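Local coordinates for SusD superfamily protein (Bacteroides vulgatus, PDB 3MYV) that probably binds polysaccharide at the outer membrane, as a predicted lipoprotein of the SusD family, at residues K44-Q49 and K406-K411; K233-W238 and G292-H297; Q281-Q286 and E386-L391. All coordinates share one frame; numbering follows the deposited sequence.

Interaction 1 of 3, residues K44-Q49 and K406-K411; sequences KGDDMQ and KTIVRK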
loop_
_atom_site.group_PDB
_atom_site.type_symbol
_atom_site.label_atom_id
_atom_site.label_comp_id
_atom_site.label_asym_id
_atom_site.label_seq_id
_atom_site.Cartn_x
_atom_site.Cartn_y
_atom_site.Cartn_z
ATOM N N LYS A 44 4.810 -5.818 10.117
ATOM C CA LYS A 44 5.264 -7.168 9.765
ATOM C C LYS A 44 6.662 -7.221 9.131
ATOM O O LYS A 44 7.232 -8.312 8.904
ATOM C CB LYS A 44 4.209 -7.826 8.849
ATOM C CG LYS A 44 2.885 -8.026 9.543
ATOM C CD LYS A 44 1.794 -8.674 8.691
ATOM C CE LYS A 44 0.594 -9.087 9.556
ATOM N NZ LYS A 44 0.956 -10.219 10.447
ATOM N N GLY A 45 7.197 -6.053 8.810
ATOM C CA GLY A 45 8.565 -5.938 8.325
ATOM C C GLY A 45 9.609 -5.879 9.445
ATOM O O GLY A 45 9.350 -6.275 10.591
ATOM N N ASP A 46 10.786 -5.373 9.092
ATOM C CA ASP A 46 11.901 -5.227 10.037
ATOM C C ASP A 46 12.186 -3.784 10.447
ATOM O O ASP A 46 13.111 -3.519 11.252
ATOM C CB ASP A 46 13.167 -5.865 9.434
ATOM C CG ASP A 46 13.573 -5.228 8.127
ATOM O OD1 ASP A 46 12.789 -4.431 7.589
ATOM O OD2 ASP A 46 14.674 -5.533 7.642
ATOM N N ASP A 47 11.412 -2.839 9.906
ATOM C CA ASP A 47 11.706 -1.400 10.104
ATOM C C ASP A 47 10.802 -0.664 11.076
ATOM O O ASP A 47 11.160 0.430 11.549
ATOM C CB ASP A 47 11.665 -0.660 8.768
ATOM C CG ASP A 47 12.840 -1.024 7.861
ATOM O OD1 ASP A 47 13.942 -1.275 8.405
ATOM O OD2 ASP A 47 12.642 -1.039 6.620
HETATM N N MSE A 48 9.646 -1.252 11.371
HETATM C CA MSE A 48 8.750 -0.748 12.411
HETATM C C MSE A 48 8.299 -1.876 13.299
HETATM O O MSE A 48 8.250 -3.026 12.864
HETATM C CB MSE A 48 7.524 -0.078 11.804
HETATM C CG MSE A 48 7.843 1.111 10.913
HETATM SE SE MSE A 48 6.394 2.374 10.658
HETATM C CE MSE A 48 6.509 3.311 12.332
ATOM N N GLN A 49 8.007 -1.535 14.554
ATOM C CA GLN A 49 7.534 -2.506 15.512
ATOM C C GLN A 49 6.470 -1.894 16.403
ATOM O O GLN A 49 6.341 -0.662 16.524
ATOM C CB GLN A 49 8.714 -3.034 16.347
ATOM C CG GLN A 49 9.343 -1.967 17.247
ATOM C CD GLN A 49 10.234 -2.560 18.299
ATOM O OE1 GLN A 49 11.399 -2.858 18.049
ATOM N NE2 GLN A 49 9.695 -2.708 19.492
ATOM N N LYS A 406 12.716 -13.017 0.415
ATOM C CA LYS A 406 13.658 -12.728 1.499
ATOM C C LYS A 406 13.161 -13.223 2.851
ATOM O O LYS A 406 11.961 -13.405 3.053
ATOM C CB LYS A 406 13.952 -11.232 1.596
ATOM C CG LYS A 406 14.444 -10.577 0.298
ATOM C CD LYS A 406 15.813 -11.127 -0.140
ATOM C CE LYS A 406 16.287 -10.441 -1.399
ATOM N NZ LYS A 406 17.676 -10.917 -1.766
ATOM N N THR A 407 14.090 -13.407 3.788
ATOM C CA THR A 407 13.730 -13.676 5.184
ATOM C C THR A 407 13.759 -12.342 5.914
ATOM O O THR A 407 14.765 -11.628 5.871
ATOM C CB THR A 407 14.728 -14.604 5.848
ATOM O OG1 THR A 407 14.796 -15.802 5.095
ATOM C CG2 THR A 407 14.325 -14.912 7.301
ATOM N N ILE A 408 12.640 -11.991 6.542
ATOM C CA ILE A 408 12.549 -10.772 7.352
ATOM C C ILE A 408 13.131 -11.119 8.722
ATOM O O ILE A 408 12.654 -12.037 9.390
ATOM C CB ILE A 408 11.094 -10.265 7.479
ATOM C CG1 ILE A 408 10.438 -10.133 6.090
ATOM C CG2 ILE A 408 11.057 -8.892 8.176
ATOM C CD1 ILE A 408 8.984 -9.853 6.132
ATOM N N VAL A 409 14.200 -10.427 9.102
ATOM C CA VAL A 409 14.871 -10.655 10.380
ATOM C C VAL A 409 14.471 -9.556 11.365
ATOM O O VAL A 409 14.686 -8.361 11.119
ATOM C CB VAL A 409 16.394 -10.697 10.220
ATOM C CG1 VAL A 409 17.063 -10.874 11.591
ATOM C CG2 VAL A 409 16.801 -11.819 9.246
ATOM N N ARG A 410 13.864 -9.983 12.462
ATOM C CA ARG A 410 13.275 -9.108 13.473
ATOM C C ARG A 410 13.743 -9.608 14.822
ATOM O O ARG A 410 13.055 -10.366 15.503
ATOM C CB ARG A 410 11.739 -9.139 13.366
ATOM C CG ARG A 410 11.252 -8.967 11.921
ATOM C CD ARG A 410 9.978 -9.737 11.603
ATOM N NE ARG A 410 8.813 -8.966 11.990
ATOM C CZ ARG A 410 7.831 -9.368 12.791
ATOM N NH1 ARG A 410 7.797 -10.584 13.290
ATOM N NH2 ARG A 410 6.838 -8.535 13.045
ATOM N N LYS A 411 14.947 -9.199 15.191
ATOM C CA LYS A 411 15.540 -9.649 16.438
ATOM C C LYS A 411 16.463 -8.595 17.030
ATOM O O LYS A 411 16.905 -7.652 16.346
ATOM C CB LYS A 411 16.254 -10.991 16.234
ATOM C CG LYS A 411 17.494 -10.961 15.373
ATOM C CD LYS A 411 18.030 -12.380 15.174
ATOM C CE LYS A 411 19.265 -12.381 14.269
ATOM N NZ LYS A 411 19.920 -13.725 14.163
HETATM O O HOH W 1 15.021 -8.202 7.314
HETATM O O HOH W 2 16.588 -6.959 9.682
#
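Bends at chi2 (147°) and chi3 (85°) of Arg-410 place CD and then NE, bringing NE to the carbonyl of Gly-45, while in Ile-408 CG2 stands anti to the backbone N and is laid against the peptide between Gly-45 and Asp-46. The single direct hydrogen bond between the segments runs from Arg-410 NE to Gly-45 O, 3.1 Å long with an N-H...O angle of 158°. The oxygen lies in the guanidinium plane, at its edge, yet the donor comes from above the carbonyl plane. Lys-44 O sits obliquely near the same group. The other nitrogens are engaged elsewhere, NH1 with Asp-420 O and NH2 with the carbonyls of Tyr-61 and Met-43, and these bonds fix the rotation of the whole group.

Beside this polar grip, Ile-408 CG2 touches Gly-45 C at 3.6 Å and its CD1 packs against Lys-44 O; helix 397-403 meets the same side chain through Phe-398, Leu-401 and Leu-402. Asp-46 CB rests 3.4 Å from Val-409 O. The Asp-46 carboxylate does not bond Val-409 directly: one water donates to OD2 and accepts from Val-409 N, and a second donates to OD2 at 3.1 Å and to Val-409 O at 2.8 Å. Asp-46 OD1 is held by a salt bridge to Arg-397.

In the fold, the loop after helix 36-43 is thus joined, by one direct bond and two water bridges, to strand 408-409 and the residue after it, in the two-stranded antiparallel sheet of 408-409 and 422-423.

Interaction 2 of 3, residues K233-W238 and G292-H297; sequences KYVAAW and GDVRGH. With EDO (1,2-ethanediol), chain H.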
loop_
_atom_site.group_PDB
_atom_site.type_symbol
_atom_site.label_atom_id
_atom_site.label_comp_id
_atom_site.label_asym_id
_atom_site.label_seq_id
_atom_site.Cartn_x
_atom_site.Cartn_y
_atom_site.Cartn_z
ATOM N N LYS A 233 13.018 20.402 0.893
ATOM C CA LYS A 233 11.588 20.520 1.102
ATOM C C LYS A 233 10.926 19.196 1.494
ATOM O O LYS A 233 9.701 19.118 1.601
ATOM C CB LYS A 233 10.937 20.993 -0.188
ATOM C CG LYS A 233 11.561 22.231 -0.774
ATOM C CD LYS A 233 11.076 23.466 -0.090
ATOM C CE LYS A 233 11.458 24.695 -0.905
ATOM N NZ LYS A 233 11.367 25.916 -0.063
ATOM N N TYR A 234 11.716 18.149 1.641
ATOM C CA TYR A 234 11.188 16.794 1.895
ATOM C C TYR A 234 10.405 16.678 3.212
ATOM O O TYR A 234 9.266 16.193 3.230
ATOM C CB TYR A 234 12.342 15.784 1.873
ATOM C CG TYR A 234 11.922 14.340 1.931
ATOM C CD1 TYR A 234 11.557 13.652 0.790
ATOM C CD2 TYR A 234 11.893 13.655 3.152
ATOM C CE1 TYR A 234 11.217 12.314 0.856
ATOM C CE2 TYR A 234 11.531 12.341 3.220
ATOM C CZ TYR A 234 11.181 11.677 2.076
ATOM O OH TYR A 234 10.837 10.354 2.143
ATOM N N VAL A 235 10.991 17.139 4.316
ATOM C CA VAL A 235 10.291 17.030 5.602
ATOM C C VAL A 235 8.979 17.812 5.566
ATOM O O VAL A 235 7.916 17.298 5.973
ATOM C CB VAL A 235 11.176 17.471 6.781
ATOM C CG1 VAL A 235 10.351 17.545 8.069
ATOM C CG2 VAL A 235 12.328 16.516 6.944
ATOM N N ALA A 236 9.033 19.045 5.060
ATOM C CA ALA A 236 7.812 19.882 4.968
ATOM C C ALA A 236 6.722 19.277 4.079
ATOM O O ALA A 236 5.523 19.621 4.205
ATOM C CB ALA A 236 8.162 21.329 4.489
ATOM N N ALA A 237 7.114 18.391 3.161
ATOM C CA ALA A 237 6.173 17.762 2.233
ATOM C C ALA A 237 5.240 16.765 2.930
ATOM O O ALA A 237 4.196 16.388 2.380
ATOM C CB ALA A 237 6.934 17.070 1.065
ATOM N N TRP A 238 5.613 16.369 4.149
ATOM C CA TRP A 238 4.821 15.431 4.956
ATOM C C TRP A 238 3.875 16.098 5.930
ATOM O O TRP A 238 3.230 15.409 6.732
ATOM C CB TRP A 238 5.750 14.436 5.690
ATOM C CG TRP A 238 6.412 13.536 4.737
ATOM C CD1 TRP A 238 7.684 13.645 4.243
ATOM C CD2 TRP A 238 5.818 12.418 4.064
ATOM N NE1 TRP A 238 7.920 12.636 3.334
ATOM C CE2 TRP A 238 6.788 11.881 3.206
ATOM C CE3 TRP A 238 4.559 11.800 4.132
ATOM C CZ2 TRP A 238 6.537 10.771 2.405
ATOM C CZ3 TRP A 238 4.315 10.712 3.335
ATOM C CH2 TRP A 238 5.293 10.205 2.489
ATOM N N GLY A 292 23.314 13.175 6.967
ATOM C CA GLY A 292 23.028 13.987 5.813
ATOM C C GLY A 292 21.801 13.536 5.028
ATOM O O GLY A 292 21.381 14.242 4.123
ATOM N N ASP A 293 21.238 12.370 5.356
ATOM C CA ASP A 293 20.053 11.891 4.632
ATOM C C ASP A 293 18.817 12.442 5.314
ATOM O O ASP A 293 18.587 12.151 6.496
ATOM C CB ASP A 293 20.008 10.365 4.581
ATOM C CG ASP A 293 18.991 9.852 3.584
ATOM O OD1 ASP A 293 17.826 10.283 3.652
ATOM O OD2 ASP A 293 19.338 8.998 2.736
ATOM N N VAL A 294 18.031 13.221 4.567
ATOM C CA VAL A 294 16.843 13.906 5.095
ATOM C C VAL A 294 15.753 12.969 5.635
ATOM O O VAL A 294 14.901 13.387 6.408
ATOM C CB VAL A 294 16.212 14.864 4.019
ATOM C CG1 VAL A 294 15.405 14.098 2.963
ATOM C CG2 VAL A 294 15.326 15.902 4.670
ATOM N N ARG A 295 15.737 11.717 5.198
ATOM C CA ARG A 295 14.717 10.799 5.677
ATOM C C ARG A 295 14.837 10.512 7.172
ATOM O O ARG A 295 13.828 10.248 7.830
ATOM C CB ARG A 295 14.686 9.542 4.804
ATOM C CG ARG A 295 14.149 9.930 3.417
ATOM C CD ARG A 295 14.418 8.921 2.338
ATOM N NE ARG A 295 15.838 8.710 2.072
ATOM C CZ ARG A 295 16.290 7.920 1.087
ATOM N NH1 ARG A 295 15.431 7.300 0.276
ATOM N NH2 ARG A 295 17.582 7.760 0.898
ATOM N N GLY A 296 16.059 10.597 7.706
ATOM C CA GLY A 296 16.305 10.495 9.144
ATOM C C GLY A 296 15.732 11.621 9.967
ATOM O O GLY A 296 15.497 11.442 11.145
ATOM N N HIS A 297 15.479 12.768 9.341
ATOM C CA HIS A 297 14.903 13.901 10.042
ATOM C C HIS A 297 13.433 13.702 10.390
ATOM O O HIS A 297 12.866 14.510 11.143
ATOM C CB HIS A 297 15.064 15.190 9.224
ATOM C CG HIS A 297 16.470 15.469 8.795
ATOM N ND1 HIS A 297 16.788 16.501 7.941
ATOM C CD2 HIS A 297 17.640 14.845 9.086
ATOM C CE1 HIS A 297 18.095 16.517 7.739
ATOM N NE2 HIS A 297 18.636 15.523 8.422
HETATM C C1 EDO H . 3.835 12.514 0.050
HETATM O O1 EDO H . 3.087 13.086 -1.028
HETATM C C2 EDO H . 4.137 13.569 1.115
HETATM O O2 EDO H . 2.917 13.998 1.706
#
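Apolar contact joins the two segments, made by Tyr-234 against Arg-295 and by Val-235 against His-297, with Val-294 between them. Tyr-234 crosses Arg-295, CE2 meeting its CG at 3.6 Å; the phenol and guanidinium planes stand 83° apart, and the aliphatic part of the arginine does the touching. Val-235 CG2 touches His-297 CB at 3.8 Å, the two side chains crossing at about a right angle. In one of the two modelled conformers of Val-294, CG1 approaches Tyr-234 CD2 to 3.5 Å, obliquely to the ring, and CG2 meets Val-235 CG2 at 3.8 Å. In Tyr-234, chi1 of -172° sets CG anti to the backbone N. One face of its ring receives Trp-238 NE1, offset toward the rim.

Between the two segments no salt bridge forms; Arg-295 pairs with Asp-293 in its own segment and with Glu-386 and Glu-390 of helix 380-391. It grips Asp-293 side-on, NE to OD1 at 3.0 Å and NH2 to OD2 at 2.8 Å, each nearly straight, in the guanidinium plane and on a syn lone pair. Asp-293 OD1 also accepts from Arg-295 N through its anti lone pair, an Asx turn at the start of the 3-10 segment. Tyr-234 OH bonds to Glu-390.

A 1,2-ethanediol, probably from the crystallisation liquor, donates from O2 to Ala-237 O and lies with C2 over one face of Trp-238.

The chemistry is thus divided: carbon atoms pack the 233-238 turn against the 3-10 segment, while three carboxylates, Asp-293, Glu-386 and Glu-390, would be expected to stabilise the positive charge of Arg-295 in its buried setting.

Interaction 3 of 3, residues Q281-Q286 and E386-L391; sequences QKYAEQ and ERSKEL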
loop_
_atom_site.group_PDB
_atom_site.type_symbol
_atom_site.label_atom_id
_atom_site.label_comp_id
_atom_site.label_asym_id
_atom_site.label_seq_id
_atom_site.Cartn_x
_atom_site.Cartn_y
_atom_site.Cartn_z
ATOM N N GLN A 281 15.195 -0.427 16.097
ATOM C CA GLN A 281 16.562 0.013 16.295
ATOM C C GLN A 281 17.346 -0.115 14.975
ATOM O O GLN A 281 18.146 0.753 14.639
ATOM C CB GLN A 281 17.240 -0.770 17.423
ATOM C CG GLN A 281 18.573 -0.155 17.856
ATOM C CD GLN A 281 19.231 -0.888 19.005
ATOM O OE1 GLN A 281 18.582 -1.260 19.977
ATOM N NE2 GLN A 281 20.540 -1.072 18.909
ATOM N N LYS A 282 17.080 -1.172 14.211
ATOM C CA LYS A 282 17.733 -1.384 12.916
ATOM C C LYS A 282 17.486 -0.203 11.977
ATOM O O LYS A 282 18.423 0.314 11.383
ATOM C CB LYS A 282 17.260 -2.697 12.282
ATOM C CG LYS A 282 17.717 -2.922 10.850
ATOM C CD LYS A 282 16.558 -2.772 9.842
ATOM C CE LYS A 282 17.073 -2.677 8.416
ATOM N NZ LYS A 282 16.025 -2.456 7.379
ATOM N N TYR A 283 16.249 0.253 11.859
ATOM C CA TYR A 283 15.963 1.351 10.954
ATOM C C TYR A 283 16.604 2.659 11.464
ATOM O O TYR A 283 17.217 3.409 10.708
ATOM C CB TYR A 283 14.469 1.560 10.765
ATOM C CG TYR A 283 14.174 2.659 9.746
ATOM C CD1 TYR A 283 14.126 2.373 8.384
ATOM C CD2 TYR A 283 14.005 3.983 10.135
ATOM C CE1 TYR A 283 13.873 3.349 7.452
ATOM C CE2 TYR A 283 13.780 4.981 9.199
ATOM C CZ TYR A 283 13.713 4.645 7.843
ATOM O OH TYR A 283 13.483 5.622 6.902
ATOM N N ALA A 284 16.476 2.903 12.758
ATOM C CA ALA A 284 17.024 4.102 13.355
ATOM C C ALA A 284 18.532 4.157 13.145
ATOM O O ALA A 284 19.071 5.183 12.719
ATOM C CB ALA A 284 16.682 4.145 14.818
ATOM N N GLU A 285 19.205 3.046 13.416
ATOM C CA GLU A 285 20.663 2.955 13.206
ATOM C C GLU A 285 21.099 3.120 11.750
ATOM O O GLU A 285 22.095 3.786 11.513
ATOM C CB GLU A 285 21.215 1.638 13.753
ATOM C CG GLU A 285 21.226 1.629 15.231
ATOM C CD GLU A 285 21.724 0.320 15.832
ATOM O OE1 GLU A 285 21.991 -0.669 15.094
ATOM O OE2 GLU A 285 21.828 0.309 17.063
ATOM N N GLN A 286 20.371 2.493 10.820
ATOM C CA GLN A 286 20.541 2.659 9.351
ATOM C C GLN A 286 20.585 4.176 9.038
ATOM O O GLN A 286 21.536 4.680 8.406
ATOM C CB GLN A 286 19.382 1.894 8.582
ATOM C CG GLN A 286 19.119 2.163 7.005
ATOM C CD GLN A 286 18.016 1.224 6.295
ATOM O OE1 GLN A 286 18.354 0.437 5.416
ATOM N NE2 GLN A 286 16.724 1.381 6.643
ATOM N N GLU A 386 16.881 0.826 -0.382
ATOM C CA GLU A 386 16.387 2.171 -0.722
ATOM C C GLU A 386 14.887 2.284 -0.451
ATOM O O GLU A 386 14.417 3.296 0.091
ATOM C CB GLU A 386 16.735 2.582 -2.153
ATOM C CG GLU A 386 16.708 4.104 -2.383
ATOM C CD GLU A 386 17.661 4.873 -1.479
ATOM O OE1 GLU A 386 18.682 4.301 -1.036
ATOM O OE2 GLU A 386 17.410 6.057 -1.242
ATOM N N ARG A 387 14.143 1.229 -0.798
ATOM C CA ARG A 387 12.728 1.145 -0.470
ATOM C C ARG A 387 12.497 1.227 1.032
ATOM O O ARG A 387 11.592 1.923 1.466
ATOM C CB ARG A 387 12.102 -0.150 -0.985
ATOM C CG ARG A 387 11.875 -0.224 -2.487
ATOM C CD ARG A 387 11.416 -1.635 -2.863
ATOM N NE ARG A 387 10.790 -1.679 -4.181
ATOM C CZ ARG A 387 9.536 -1.299 -4.442
ATOM N NH1 ARG A 387 8.723 -0.854 -3.478
ATOM N NH2 ARG A 387 9.085 -1.362 -5.686
ATOM N N SER A 388 13.302 0.500 1.811
ATOM C CA SER A 388 13.226 0.564 3.264
ATOM C C SER A 388 13.291 2.020 3.759
ATOM O O SER A 388 12.463 2.468 4.555
ATOM C CB SER A 388 14.376 -0.211 3.874
ATOM O OG SER A 388 14.442 -0.007 5.251
ATOM N N LYS A 389 14.313 2.735 3.279
ATOM C CA LYS A 389 14.555 4.131 3.658
ATOM C C LYS A 389 13.410 5.041 3.268
ATOM O O LYS A 389 12.920 5.852 4.071
ATOM C CB LYS A 389 15.832 4.656 2.984
ATOM C CG LYS A 389 17.157 4.064 3.493
ATOM C CD LYS A 389 18.351 4.656 2.769
ATOM C CE LYS A 389 19.622 3.826 3.022
ATOM N NZ LYS A 389 20.910 4.524 2.661
ATOM N N GLU A 390 12.982 4.899 2.026
ATOM C CA GLU A 390 12.035 5.834 1.424
ATOM C C GLU A 390 10.593 5.622 1.871
ATOM O O GLU A 390 9.860 6.581 2.036
ATOM C CB GLU A 390 12.078 5.711 -0.093
ATOM C CG GLU A 390 11.221 6.737 -0.831
ATOM C CD GLU A 390 11.642 8.177 -0.554
ATOM O OE1 GLU A 390 12.867 8.483 -0.634
ATOM O OE2 GLU A 390 10.747 9.022 -0.256
ATOM N N LEU A 391 10.189 4.369 2.036
ATOM C CA LEU A 391 8.753 4.033 2.124
ATOM C C LEU A 391 8.329 3.573 3.523
ATOM O O LEU A 391 7.211 3.070 3.692
ATOM C CB LEU A 391 8.398 2.969 1.058
ATOM C CG LEU A 391 8.610 3.393 -0.402
ATOM C CD1 LEU A 391 8.420 2.196 -1.375
ATOM C CD2 LEU A 391 7.665 4.524 -0.782
HETATM O O HOH W 3 21.255 5.104 5.442
#
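Tyr-283 OH donates to Lys-389 O, and Gln-286 NE2 donates to Ser-388 OG: these two hydrogen bonds join helices 281-288 and 380-391. The phenol bond is 2.9 Å and arrives in the carbonyl plane, on a lone pair. The amide bond, 3.0 Å between Gln-286 NE2 and Ser-388 OG, is nearly straight at 173°, and the hydroxyl oxygen lies close to the amide plane of the glutamine. Extension of the Gln-286 chain, with CG anti to the backbone N (chi1 167°), carries CD across the gap between the helices. Ser-388 OG is also hydrogen-bonded to Asp-47, which makes it a shared point between the two helices and the 44-49 segment. Lys-282 NZ comes to 3.6 Å of Ser-388 OG, a proximity and no bond; its salt bridge is to Asp-47.

A water adds a further link, donating to Gln-286 O and accepting from Lys-389 NZ at 2.9 Å. Farther out the contact becomes packing. The Tyr-283 ring is turned so that its edge faces the second helix, CE1 lying 3.3 Å from Ser-388 O, with Lys-389 CA also near the ring plane. Gln-286 CD approaches Lys-389 CG at 4.1 Å. The axes of the two short segments pass 11.1 Å apart at closest approach, crossing almost perpendicularly at -93°, and here Tyr-283 and Gln-286 span that distance.

The phenol supplies a donor to the main-chain carbonyl of Lys-389. The contact therefore implies polar bridging between crossed helices, with Ser-388 hydroxyl and Lys-282 ammonium both directed to one carboxylate, that of Asp-47, whose negative charge the lysine probably helps to stabilise.

In the fold
Helix 380-391 is the hub. Interaction 3 lies between the other two, its centre about 11 Å from that of interaction 1 and 13 Å from that of interaction 2, whereas the centres of interactions 1 and 2 are 23 Å apart and the two do not touch. Asp-47 of 44-49 reaches Lys-282 and Ser-388, and Arg-295 and Tyr-234 reach Glu-386 and Glu-390, so polar links connect interaction 3 with 44-49 and also with both segments of interaction 2. Along the chain, interaction 1 spans the widest stretch and encloses both others, which alternate: 233-238, 281-286, 292-297, 386-391. The N-terminal part of the chain is thereby joined to the SusD-family region, consistent with one compact unit.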